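Local coordinates for uncharacterized protein (Anabaena variabilis, PDB 3OT2), which is of unknown function but is probably a nuclease of the PD-(D/E)XK restriction-endonuclease type, at residues Trp87-Arg92 with Phe102-Asp107; Gln145-Tyr150 with Lys180-Trp185; Thr78-Ser83 with Thr109-Ser114; Pro19-Ala24 with Ile32-Met37. One frame throughout, in Å; residues are numbered along the deposited sequence.

Contact 1. Residues Trp87-Arg92 with Phe102-Asp107; sequences WSRIPR and FLIAPD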
# COMPACT_ATOMS: atom_id res chain seq x y z
N TRP A 87 -22.93 15.10 -6.84
CA TRP A 87 -23.50 16.05 -7.78
C TRP A 87 -23.12 17.49 -7.49
O TRP A 87 -22.73 18.18 -8.42
CB TRP A 87 -25.02 15.93 -7.84
CG TRP A 87 -25.55 16.07 -9.24
CD1 TRP A 87 -26.12 17.19 -9.79
CD2 TRP A 87 -25.50 15.09 -10.29
NE1 TRP A 87 -26.43 16.95 -11.11
CE2 TRP A 87 -26.07 15.67 -11.44
CE3 TRP A 87 -25.00 13.78 -10.38
CZ2 TRP A 87 -26.20 14.96 -12.66
CZ3 TRP A 87 -25.14 13.08 -11.58
CH2 TRP A 87 -25.75 13.67 -12.69
N SER A 88 -23.20 17.94 -6.21
CA SER A 88 -22.89 19.33 -5.80
C SER A 88 -21.43 19.74 -6.07
O SER A 88 -21.15 20.92 -6.14
CB SER A 88 -23.21 19.52 -4.32
OG SER A 88 -22.39 18.70 -3.50
N ARG A 89 -20.52 18.76 -6.21
CA ARG A 89 -19.09 19.03 -6.43
C ARG A 89 -18.68 18.93 -7.91
O ARG A 89 -17.54 19.25 -8.22
CB ARG A 89 -18.23 18.08 -5.57
CG ARG A 89 -18.29 18.45 -4.09
CD ARG A 89 -17.34 17.60 -3.28
NE ARG A 89 -15.96 18.08 -3.35
CZ ARG A 89 -14.97 17.43 -3.94
NH1 ARG A 89 -15.20 16.27 -4.55
NH2 ARG A 89 -13.75 17.93 -3.95
N ILE A 90 -19.59 18.54 -8.83
CA ILE A 90 -19.24 18.45 -10.26
C ILE A 90 -19.14 19.90 -10.81
O ILE A 90 -20.14 20.61 -10.78
CB ILE A 90 -20.24 17.57 -11.07
CG1 ILE A 90 -20.23 16.10 -10.59
CG2 ILE A 90 -19.95 17.66 -12.59
CD1 ILE A 90 -21.39 15.24 -11.04
N PRO A 91 -17.94 20.38 -11.24
CA PRO A 91 -17.85 21.76 -11.79
C PRO A 91 -18.65 21.88 -13.09
O PRO A 91 -18.57 21.00 -13.95
CB PRO A 91 -16.35 21.97 -12.00
CG PRO A 91 -15.78 20.61 -12.15
CD PRO A 91 -16.63 19.70 -11.29
N ARG A 92 -19.47 22.92 -13.18
CA ARG A 92 -20.33 23.15 -14.33
C ARG A 92 -20.17 24.53 -14.90
O ARG A 92 -19.90 25.49 -14.15
CB ARG A 92 -21.81 22.94 -13.95
CG ARG A 92 -22.11 21.51 -13.52
CD ARG A 92 -23.58 21.22 -13.38
NE ARG A 92 -23.75 19.84 -12.94
CZ ARG A 92 -23.93 18.80 -13.74
NH1 ARG A 92 -24.02 18.97 -15.05
NH2 ARG A 92 -24.04 17.59 -13.24
N PHE A 102 -11.21 20.06 -13.98
CA PHE A 102 -11.56 19.71 -12.60
C PHE A 102 -10.39 20.07 -11.73
O PHE A 102 -9.33 19.47 -11.86
CB PHE A 102 -11.92 18.22 -12.49
CG PHE A 102 -13.33 17.83 -12.89
CD1 PHE A 102 -13.78 18.04 -14.19
CD2 PHE A 102 -14.17 17.18 -12.00
CE1 PHE A 102 -15.06 17.64 -14.58
CE2 PHE A 102 -15.44 16.76 -12.39
CZ PHE A 102 -15.89 17.00 -13.68
N LEU A 103 -10.56 21.08 -10.88
CA LEU A 103 -9.48 21.56 -10.01
C LEU A 103 -9.67 21.09 -8.56
O LEU A 103 -9.18 21.72 -7.62
CB LEU A 103 -9.37 23.10 -10.09
CG LEU A 103 -9.02 23.69 -11.47
CD1 LEU A 103 -9.20 25.20 -11.47
CD2 LEU A 103 -7.60 23.32 -11.89
N ILE A 104 -10.34 19.95 -8.39
CA ILE A 104 -10.67 19.40 -7.07
C ILE A 104 -10.45 17.88 -7.03
O ILE A 104 -10.39 17.23 -8.06
CB ILE A 104 -12.14 19.76 -6.68
CG1 ILE A 104 -13.15 19.35 -7.78
CG2 ILE A 104 -12.30 21.26 -6.29
CD1 ILE A 104 -14.55 19.18 -7.28
N ALA A 105 -10.33 17.34 -5.82
CA ALA A 105 -10.13 15.92 -5.59
C ALA A 105 -11.47 15.16 -5.77
O ALA A 105 -12.51 15.71 -5.39
CB ALA A 105 -9.57 15.69 -4.19
N PRO A 106 -11.47 13.91 -6.30
CA PRO A 106 -12.75 13.17 -6.40
C PRO A 106 -13.31 12.85 -5.02
O PRO A 106 -12.57 12.82 -4.05
CB PRO A 106 -12.37 11.86 -7.13
CG PRO A 106 -10.97 12.05 -7.62
CD PRO A 106 -10.33 13.10 -6.76
N ASP A 107 -14.61 12.56 -4.92
CA ASP A 107 -15.16 12.11 -3.64
C ASP A 107 -14.74 10.67 -3.39
O ASP A 107 -14.54 10.24 -2.26
CB ASP A 107 -16.70 12.23 -3.66
CG ASP A 107 -17.11 13.66 -3.52
OD1 ASP A 107 -17.09 14.17 -2.38
OD2 ASP A 107 -17.32 14.32 -4.57
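In the long connection between the antiparallel strands 82-86 and 108-112, Arg89 meets Ile104, Ala105 and Asp107, and Pro91 meets Phe102, joining the outgoing and returning arms. The Arg89 guanidinium turns two nitrogens to one carbonyl: NH1 lies 2.9 Å from Ala105 O and NH2 lies 2.9 Å from the same Ala105 O. Both bonds keep to the guanidinium plane, and both are bent, as they must be when two donors of one group share one oxygen. NH1 has a second task, a salt bridge in which it lies 2.9 Å from Asp107 OD2. NH1 approaches OD2 from above the carboxylate plane, the two flat groups standing at 90° to each other. With CD anti to CA (chi2 -175°), Arg89 CD also lies 3.5 Å from Asp107 OD2. Arginine suits the place because its several N-H groups can serve a carbonyl and a carboxylate together. Ile104 CD1 covers one guanidinium face, 3.6 Å from Arg89 NH2.

The second part of the contact is apolar. Pro91 CG sits over the centre of the Phe102 ring, 3.6 Å from its centroid, a CH-pi contact, and Pro91 CD approaches Phe102 CE2 to 3.4 Å. Phe102 also packs its ring against Phe85.

Asp107 is buried, and its OD2 also accepts from Ile86 N while OD1 takes Gln135 NE2. Surrounded by donors and the Arg89 charge, this carboxylate probably stays ionised.

Contact 2. Residues Gln145-Tyr150 with Lys180-Trp185; sequences QTVFVY and KDLFSW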
# COMPACT_ATOMS: atom_id res chain seq x y z
N GLN A 145 -6.79 -10.51 -6.51
CA GLN A 145 -8.25 -10.44 -6.24
C GLN A 145 -8.48 -9.78 -4.87
O GLN A 145 -9.15 -10.30 -3.98
CB GLN A 145 -8.91 -11.83 -6.33
CG GLN A 145 -8.84 -12.40 -7.75
CD GLN A 145 -9.43 -13.78 -7.87
OE1 GLN A 145 -10.48 -14.09 -7.32
NE2 GLN A 145 -8.79 -14.63 -8.64
N THR A 146 -7.84 -8.62 -4.70
CA THR A 146 -7.85 -7.89 -3.46
C THR A 146 -8.22 -6.45 -3.71
O THR A 146 -7.90 -5.89 -4.77
CB THR A 146 -6.42 -7.99 -2.82
OG1 THR A 146 -6.16 -9.35 -2.46
CG2 THR A 146 -6.25 -7.07 -1.57
N VAL A 147 -8.92 -5.86 -2.75
CA VAL A 147 -9.20 -4.43 -2.76
C VAL A 147 -8.69 -3.83 -1.45
O VAL A 147 -9.05 -4.30 -0.37
CB VAL A 147 -10.69 -4.05 -3.02
CG1 VAL A 147 -10.83 -2.53 -3.10
CG2 VAL A 147 -11.20 -4.70 -4.31
N PHE A 148 -7.85 -2.79 -1.56
CA PHE A 148 -7.44 -2.00 -0.40
C PHE A 148 -8.35 -0.81 -0.34
O PHE A 148 -8.57 -0.16 -1.37
CB PHE A 148 -5.97 -1.55 -0.47
CG PHE A 148 -4.94 -2.64 -0.37
CD1 PHE A 148 -4.71 -3.29 0.84
CD2 PHE A 148 -4.20 -3.03 -1.48
CE1 PHE A 148 -3.73 -4.29 0.94
CE2 PHE A 148 -3.20 -4.01 -1.36
CZ PHE A 148 -2.98 -4.63 -0.15
N VAL A 149 -8.92 -0.54 0.83
CA VAL A 149 -9.84 0.57 1.05
C VAL A 149 -9.14 1.62 1.92
O VAL A 149 -8.67 1.31 3.03
CB VAL A 149 -11.18 0.09 1.66
CG1 VAL A 149 -12.03 1.28 2.14
CG2 VAL A 149 -11.97 -0.75 0.65
N TYR A 150 -9.10 2.86 1.43
CA TYR A 150 -8.46 3.99 2.07
C TYR A 150 -9.50 5.05 2.49
O TYR A 150 -10.25 5.51 1.64
CB TYR A 150 -7.47 4.63 1.08
CG TYR A 150 -6.28 3.76 0.74
CD1 TYR A 150 -6.35 2.81 -0.27
CD2 TYR A 150 -5.08 3.92 1.42
CE1 TYR A 150 -5.24 2.02 -0.60
CE2 TYR A 150 -3.97 3.13 1.10
CZ TYR A 150 -4.06 2.18 0.11
OH TYR A 150 -2.96 1.42 -0.18
N LYS A 180 -16.08 -11.49 -5.03
CA LYS A 180 -16.37 -12.49 -6.07
C LYS A 180 -17.05 -11.82 -7.29
O LYS A 180 -16.65 -12.11 -8.42
CB LYS A 180 -17.20 -13.64 -5.47
CG LYS A 180 -18.43 -14.12 -6.24
CD LYS A 180 -18.83 -15.54 -5.84
CE LYS A 180 -19.40 -15.65 -4.44
NZ LYS A 180 -20.88 -15.43 -4.38
N ASP A 181 -17.98 -10.87 -7.06
CA ASP A 181 -18.66 -10.15 -8.14
C ASP A 181 -17.69 -9.27 -8.91
O ASP A 181 -17.74 -9.25 -10.14
CB ASP A 181 -19.82 -9.27 -7.61
CG ASP A 181 -21.07 -10.03 -7.17
OD1 ASP A 181 -21.24 -11.19 -7.58
OD2 ASP A 181 -21.88 -9.44 -6.40
N LEU A 182 -16.83 -8.54 -8.20
CA LEU A 182 -15.86 -7.65 -8.82
C LEU A 182 -14.93 -8.42 -9.77
O LEU A 182 -14.79 -8.03 -10.92
CB LEU A 182 -15.01 -6.96 -7.73
CG LEU A 182 -14.48 -5.55 -8.00
CD1 LEU A 182 -13.79 -5.01 -6.77
CD2 LEU A 182 -13.51 -5.51 -9.15
N PHE A 183 -14.27 -9.47 -9.28
CA PHE A 183 -13.28 -10.19 -10.08
C PHE A 183 -13.93 -11.18 -11.08
O PHE A 183 -13.25 -11.61 -12.01
CB PHE A 183 -12.21 -10.83 -9.17
CG PHE A 183 -11.49 -9.73 -8.41
CD1 PHE A 183 -10.64 -8.84 -9.06
CD2 PHE A 183 -11.76 -9.51 -7.05
CE1 PHE A 183 -10.06 -7.76 -8.37
CE2 PHE A 183 -11.17 -8.43 -6.37
CZ PHE A 183 -10.33 -7.56 -7.03
N SER A 184 -15.26 -11.38 -11.02
CA SER A 184 -15.98 -12.17 -12.03
C SER A 184 -16.03 -11.37 -13.36
O SER A 184 -16.29 -11.95 -14.43
CB SER A 184 -17.39 -12.51 -11.57
OG SER A 184 -18.26 -11.39 -11.67
N TRP A 185 -15.78 -10.05 -13.29
CA TRP A 185 -15.77 -9.19 -14.47
C TRP A 185 -14.58 -9.51 -15.39
O TRP A 185 -14.53 -9.00 -16.51
CB TRP A 185 -15.74 -7.70 -14.07
CG TRP A 185 -16.91 -7.26 -13.22
CD1 TRP A 185 -18.15 -7.83 -13.14
CD2 TRP A 185 -16.95 -6.10 -12.37
NE1 TRP A 185 -18.95 -7.11 -12.28
CE2 TRP A 185 -18.24 -6.05 -11.80
CE3 TRP A 185 -16.03 -5.08 -12.07
CZ2 TRP A 185 -18.64 -5.00 -10.96
CZ3 TRP A 185 -16.41 -4.07 -11.20
CH2 TRP A 185 -17.70 -4.04 -10.64
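The Phe183 ring is sandwiched: Gln145 CA lies over the centre of one face, 3.5 Å from the centroid, and Leu182 CD2 of its own helix covers the opposite face toward the rim. Thr146 N and Val147 CG2 approach obliquely, both toward CZ, with Thr146 N 3.6 Å from Phe183 CZ. The Gln145 side chain runs past the phenylalanine in the opposite direction, its amide inclined 39° to the ring. With Gln145 CG beside the backbone N (chi1 -65°), that methylene lies 3.8 Å from Phe183 CG.

Gln145 and Thr146 both face Asp141 in a G1 beta bulge, where strand 136-141 turns back into strand 146-150. The bulge gives Gln145 a positive phi (46°), and its CA and the peptide that follows lie against the ring. Further along the strand, Val147 CG2 packs on Leu182 CD1 at 3.6 Å. Short branched and aromatic residues suit this seam, in which helix 179-183 covers the strand, with Ile140 of strand 136-141 also touching Phe183. Thr146 points away from the helix, its OG1 bonded to Glu144 O and to Lys124 of the second subunit.

No hydrogen bond crosses the contact. It rests on dispersion and on a CH-pi contact whose donor, a CA-H between two peptide groups, is probably somewhat polarised.

Contact 3. Residues Thr78-Ser83 with Thr109-Ser114; sequences TVPDIS and TIEILS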
# COMPACT_ATOMS: atom_id res chain seq x y z
N THR A 78 -3.36 14.60 -11.73
CA THR A 78 -3.47 13.16 -11.89
C THR A 78 -4.69 12.74 -12.70
O THR A 78 -5.61 13.53 -12.93
CB THR A 78 -3.50 12.46 -10.51
OG1 THR A 78 -4.57 12.99 -9.71
CG2 THR A 78 -2.16 12.59 -9.77
N VAL A 79 -4.67 11.49 -13.16
CA VAL A 79 -5.74 10.90 -13.96
C VAL A 79 -6.11 9.56 -13.33
O VAL A 79 -5.68 8.51 -13.82
CB VAL A 79 -5.36 10.77 -15.47
CG1 VAL A 79 -6.58 10.34 -16.30
CG2 VAL A 79 -4.77 12.06 -16.02
N PRO A 80 -6.94 9.55 -12.26
CA PRO A 80 -7.35 8.27 -11.66
C PRO A 80 -8.05 7.41 -12.70
O PRO A 80 -8.71 7.96 -13.59
CB PRO A 80 -8.32 8.70 -10.54
CG PRO A 80 -7.92 10.07 -10.20
CD PRO A 80 -7.55 10.69 -11.53
N ASP A 81 -7.93 6.07 -12.60
CA ASP A 81 -8.62 5.19 -13.53
C ASP A 81 -10.14 5.54 -13.54
O ASP A 81 -10.76 5.64 -14.61
CB ASP A 81 -8.39 3.71 -13.17
CG ASP A 81 -6.99 3.19 -13.49
OD1 ASP A 81 -6.30 3.81 -14.36
OD2 ASP A 81 -6.60 2.16 -12.92
N ILE A 82 -10.72 5.74 -12.33
CA ILE A 82 -12.13 6.14 -12.14
C ILE A 82 -12.17 7.18 -11.05
O ILE A 82 -11.60 6.98 -9.99
CB ILE A 82 -13.08 4.96 -11.82
CG1 ILE A 82 -12.98 3.83 -12.86
CG2 ILE A 82 -14.55 5.43 -11.64
CD1 ILE A 82 -13.41 2.51 -12.35
N SER A 83 -12.86 8.30 -11.33
CA SER A 83 -13.12 9.38 -10.38
C SER A 83 -14.62 9.50 -10.18
O SER A 83 -15.36 9.58 -11.16
CB SER A 83 -12.57 10.69 -10.93
OG SER A 83 -11.18 10.69 -10.73
N THR A 109 -12.01 7.81 -5.32
CA THR A 109 -11.03 7.49 -6.36
C THR A 109 -10.86 5.98 -6.44
O THR A 109 -10.75 5.32 -5.41
CB THR A 109 -9.69 8.25 -6.18
OG1 THR A 109 -8.83 7.93 -7.28
CG2 THR A 109 -8.93 7.87 -4.89
N ILE A 110 -10.84 5.43 -7.65
CA ILE A 110 -10.63 4.00 -7.85
C ILE A 110 -9.47 3.80 -8.80
O ILE A 110 -9.47 4.34 -9.90
CB ILE A 110 -11.91 3.27 -8.34
CG1 ILE A 110 -13.07 3.45 -7.33
CG2 ILE A 110 -11.61 1.78 -8.61
CD1 ILE A 110 -14.39 3.28 -7.92
N GLU A 111 -8.45 3.06 -8.34
CA GLU A 111 -7.26 2.73 -9.11
C GLU A 111 -7.20 1.24 -9.28
O GLU A 111 -7.43 0.50 -8.33
CB GLU A 111 -5.99 3.25 -8.42
CG GLU A 111 -5.97 4.76 -8.24
CD GLU A 111 -5.64 5.59 -9.47
OE1 GLU A 111 -5.69 5.06 -10.61
OE2 GLU A 111 -5.34 6.78 -9.30
N ILE A 112 -6.93 0.80 -10.49
CA ILE A 112 -6.84 -0.63 -10.77
C ILE A 112 -5.44 -0.92 -11.26
O ILE A 112 -5.00 -0.32 -12.24
CB ILE A 112 -7.93 -1.07 -11.80
CG1 ILE A 112 -9.35 -0.68 -11.31
CG2 ILE A 112 -7.86 -2.57 -12.08
CD1 ILE A 112 -10.25 -0.18 -12.45
N LEU A 113 -4.75 -1.84 -10.58
CA LEU A 113 -3.40 -2.24 -11.00
C LEU A 113 -3.41 -2.99 -12.30
O LEU A 113 -4.37 -3.69 -12.64
CB LEU A 113 -2.72 -3.10 -9.92
CG LEU A 113 -2.48 -2.45 -8.56
CD1 LEU A 113 -1.81 -3.45 -7.64
CD2 LEU A 113 -1.63 -1.16 -8.69
N SER A 114 -2.32 -2.84 -13.05
CA SER A 114 -2.05 -3.53 -14.30
C SER A 114 -0.55 -3.87 -14.26
O SER A 114 0.15 -3.27 -13.44
CB SER A 114 -2.49 -2.72 -15.52
OG SER A 114 -1.93 -1.42 -15.57
O HOH W 1 -4.18 6.39 -12.44
O HOH W 2 -4.11 2.60 -11.54
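Ile82 and Ile110 form an antiparallel hydrogen-bonded pair, with Ile82 N 3.1 Å from Ile110 O and Ile110 N 2.9 Å from Ile82 O; Ser83 and Thr109 follow as a non-hydrogen-bonded pair. Beyond Ile82 toward the N-terminus the 78-83 backbone leaves the sheet, and a side chain takes over: Asp81 OD2 accepts from Ile112 N at 2.8 Å, on the anti side of the carboxylate. Aspartate is short enough to imitate a strand carbonyl there. In return, Asp81 N donates to Glu111 OE1 at 3.2 Å, from above that carboxylate's plane. The bend at Glu111 chi2 (-78°) puts CD near Pro80 and the Asp81 backbone.

Two waters meet at Glu111 OE1. One links Glu111 OE1, 2.7 Å away, to Val79 O; the other bridges Glu111 OE1 and Asp81 OD2, lying 2.9 Å from Asp81 OD2. An alanine in place of Glu111 would probably leave Asp81 N without its acceptor and both waters short of the oxygen that holds them.

On the face turned to helix 40-57, Ile82 CB and Ile110 CB meet at 4.0 Å, and branched isoleucines fill the strand-helix seam.

Pro80-Asp81 and Glu111 fit the PD and acidic positions of the PD-(D/E)XK signature, with Leu113 where the signature lysine would fall. Asp81 OD2 also bonds His42, and OD1 pairs with Lys35. The carboxylates of Asp81 and Glu111, with OD2 and OE1 3.8 Å apart and bridged by a water, are consistent with a metal-binding site, though no metal is present.

Contact 4. Residues Pro19-Ala24 with Ile32-Met37; sequences PETEPA and IIQKPM. With BU1 (1,4-butanediol), chain E; EDO (1,2-ethanediol), chain I.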
# COMPACT_ATOMS: atom_id res chain seq x y z
N PRO A 19 0.76 19.27 -24.27
CA PRO A 19 -0.34 18.51 -24.90
C PRO A 19 -0.64 17.19 -24.20
O PRO A 19 0.25 16.64 -23.54
CB PRO A 19 0.19 18.27 -26.32
CG PRO A 19 1.66 18.27 -26.19
CD PRO A 19 2.00 19.22 -25.08
N GLU A 20 -1.89 16.66 -24.36
CA GLU A 20 -2.27 15.37 -23.77
C GLU A 20 -1.54 14.22 -24.49
O GLU A 20 -1.15 14.38 -25.65
CB GLU A 20 -3.80 15.16 -23.77
CG GLU A 20 -4.56 15.93 -22.68
CD GLU A 20 -4.79 15.29 -21.32
OE1 GLU A 20 -4.44 14.10 -21.12
OE2 GLU A 20 -5.36 15.98 -20.45
N THR A 21 -1.27 13.11 -23.77
CA THR A 21 -0.56 11.93 -24.30
C THR A 21 -1.45 10.68 -24.17
O THR A 21 -2.45 10.72 -23.44
CB THR A 21 0.80 11.73 -23.57
OG1 THR A 21 0.57 11.47 -22.18
CG2 THR A 21 1.74 12.91 -23.73
N GLU A 22 -1.10 9.59 -24.87
CA GLU A 22 -1.82 8.31 -24.77
C GLU A 22 -0.80 7.20 -24.50
O GLU A 22 -0.01 6.89 -25.40
CB GLU A 22 -2.68 7.99 -25.99
CG GLU A 22 -4.08 7.48 -25.63
CD GLU A 22 -4.18 6.15 -24.90
OE1 GLU A 22 -3.67 5.13 -25.44
OE2 GLU A 22 -4.80 6.11 -23.81
N PRO A 23 -0.75 6.66 -23.25
CA PRO A 23 -1.60 6.94 -22.08
C PRO A 23 -1.34 8.33 -21.50
O PRO A 23 -0.30 8.93 -21.78
CB PRO A 23 -1.22 5.83 -21.09
CG PRO A 23 -0.50 4.80 -21.89
CD PRO A 23 0.22 5.60 -22.93
N ALA A 24 -2.31 8.86 -20.71
CA ALA A 24 -2.21 10.19 -20.12
C ALA A 24 -0.99 10.34 -19.19
O ALA A 24 -0.47 9.36 -18.65
CB ALA A 24 -3.48 10.51 -19.36
N ILE A 32 6.99 14.22 -14.25
CA ILE A 32 6.00 13.83 -15.26
C ILE A 32 6.10 12.31 -15.42
O ILE A 32 7.17 11.79 -15.75
CB ILE A 32 6.17 14.59 -16.60
CG1 ILE A 32 6.06 16.11 -16.39
CG2 ILE A 32 5.14 14.08 -17.62
CD1 ILE A 32 6.46 16.99 -17.61
N ILE A 33 5.01 11.60 -15.10
CA ILE A 33 4.95 10.14 -15.19
C ILE A 33 3.76 9.76 -16.06
O ILE A 33 2.61 10.12 -15.76
CB ILE A 33 4.90 9.41 -13.81
CG1 ILE A 33 6.04 9.87 -12.87
CG2 ILE A 33 4.93 7.87 -14.00
CD1 ILE A 33 5.74 9.72 -11.40
N GLN A 34 4.04 9.03 -17.13
CA GLN A 34 3.01 8.55 -18.04
C GLN A 34 2.33 7.33 -17.44
O GLN A 34 3.01 6.48 -16.87
CB GLN A 34 3.62 8.24 -19.39
CG GLN A 34 2.60 8.17 -20.51
CD GLN A 34 3.21 8.05 -21.88
OE1 GLN A 34 4.42 7.85 -22.05
NE2 GLN A 34 2.38 8.18 -22.89
N LYS A 35 0.99 7.25 -17.56
CA LYS A 35 0.20 6.13 -17.05
C LYS A 35 0.52 4.83 -17.82
O LYS A 35 1.06 4.92 -18.92
CB LYS A 35 -1.32 6.45 -17.16
CG LYS A 35 -1.85 7.32 -16.05
CD LYS A 35 -3.38 7.47 -16.13
CE LYS A 35 -4.11 6.18 -15.78
NZ LYS A 35 -5.55 6.40 -15.56
N PRO A 36 0.23 3.62 -17.28
CA PRO A 36 0.55 2.40 -18.04
C PRO A 36 -0.35 2.23 -19.27
O PRO A 36 -1.42 2.82 -19.36
CB PRO A 36 0.34 1.26 -17.02
CG PRO A 36 -0.45 1.80 -15.97
CD PRO A 36 -0.36 3.28 -15.96
N MSE A 37 0.12 1.42 -20.22
CA MSE A 37 -0.62 1.12 -21.44
C MSE A 37 -1.88 0.32 -21.08
O MSE A 37 -1.84 -0.47 -20.13
CB MSE A 37 0.29 0.34 -22.41
CG MSE A 37 1.43 1.17 -22.97
SE MSE A 37 0.78 2.40 -24.35
CE MSE A 37 0.34 1.08 -25.70
C1 BU1 E . -3.26 18.95 -19.67
C2 BU1 E . -1.83 18.49 -19.36
C3 BU1 E . -1.55 17.32 -20.30
C4 BU1 E . -0.15 16.80 -20.11
O5 BU1 E . -3.50 20.17 -18.97
O6 BU1 E . -0.02 15.65 -20.97
C1 EDO I . -7.95 13.43 -20.15
O1 EDO I . -7.94 14.79 -19.73
C2 EDO I . -6.94 12.68 -19.31
O2 EDO I . -6.92 11.33 -19.77
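Pro23 and Ala24 pack against Gln34 to Met37 at the open end of the hairpin made by strands 25-28 and 31-34. Among the hydrogen bonds, the backbone one extends the ladder that Ile33 makes with Glu26: Lys35 N donates to Ala24 O at 2.8 Å, almost straight. The others converge on Pro23 O. Gln34 NE2 reaches it at 3.0 Å, in the carbonyl plane and on a lone pair. Thr21 OG1 donates to the same Pro23 O at 2.7 Å. With chi1 63°, this hydroxyl sits between its own backbone N and carbonyl carbon, and it also bonds Ser25 OG. A valine in place of Thr21 would probably cost Pro23 O one of these two donors and Ser25 OG a partner.

The van der Waals part belongs to the Pro23 ring, which follows a cis peptide bond. Its CD makes an apolar contact with SE of Met37, a selenomethionine, at 3.5 Å, while Pro23 CG lies 3.3 Å from Pro36 O. Proline is compact, has no amide N-H to satisfy, and lays slightly polarised CH groups against this carbonyl. Lys35 sends its ammonium away to Glu68.

Pro19, Glu20 and Thr21 form part of the 1,4-butanediol pocket. Glu20 OE2, paired with Arg70, takes a hydrogen bond from O1 of 1,2-ethanediol, probably from the crystallisation liquor. 1,4-Butanediol, also hydrogen-bonded to Leu16 O, donates from O6 to Pro19 O at 2.8 Å.

Overall arrangement
Contact 3 lies near the middle of the chain, about 4 Å from its centre, and holds the probable active-site acids. Contact 4, with its centre 13 Å away, reaches it through Lys35: NZ is 3.0 Å from Asp81 OD1, a salt bridge that ties the hairpin to the putative catalytic cluster. Contact 1 lies within the connection between the two strands paired in contact 3 and touches it where Pro106 CG lies 3.4 Å from Ser83 OG. Contact 2 works on the same sheet from the far side of the chain, centres 26 Å from contact 1. The butanediol of contact 4 is about 12 Å from the Pro80 side chain and does not touch the acids.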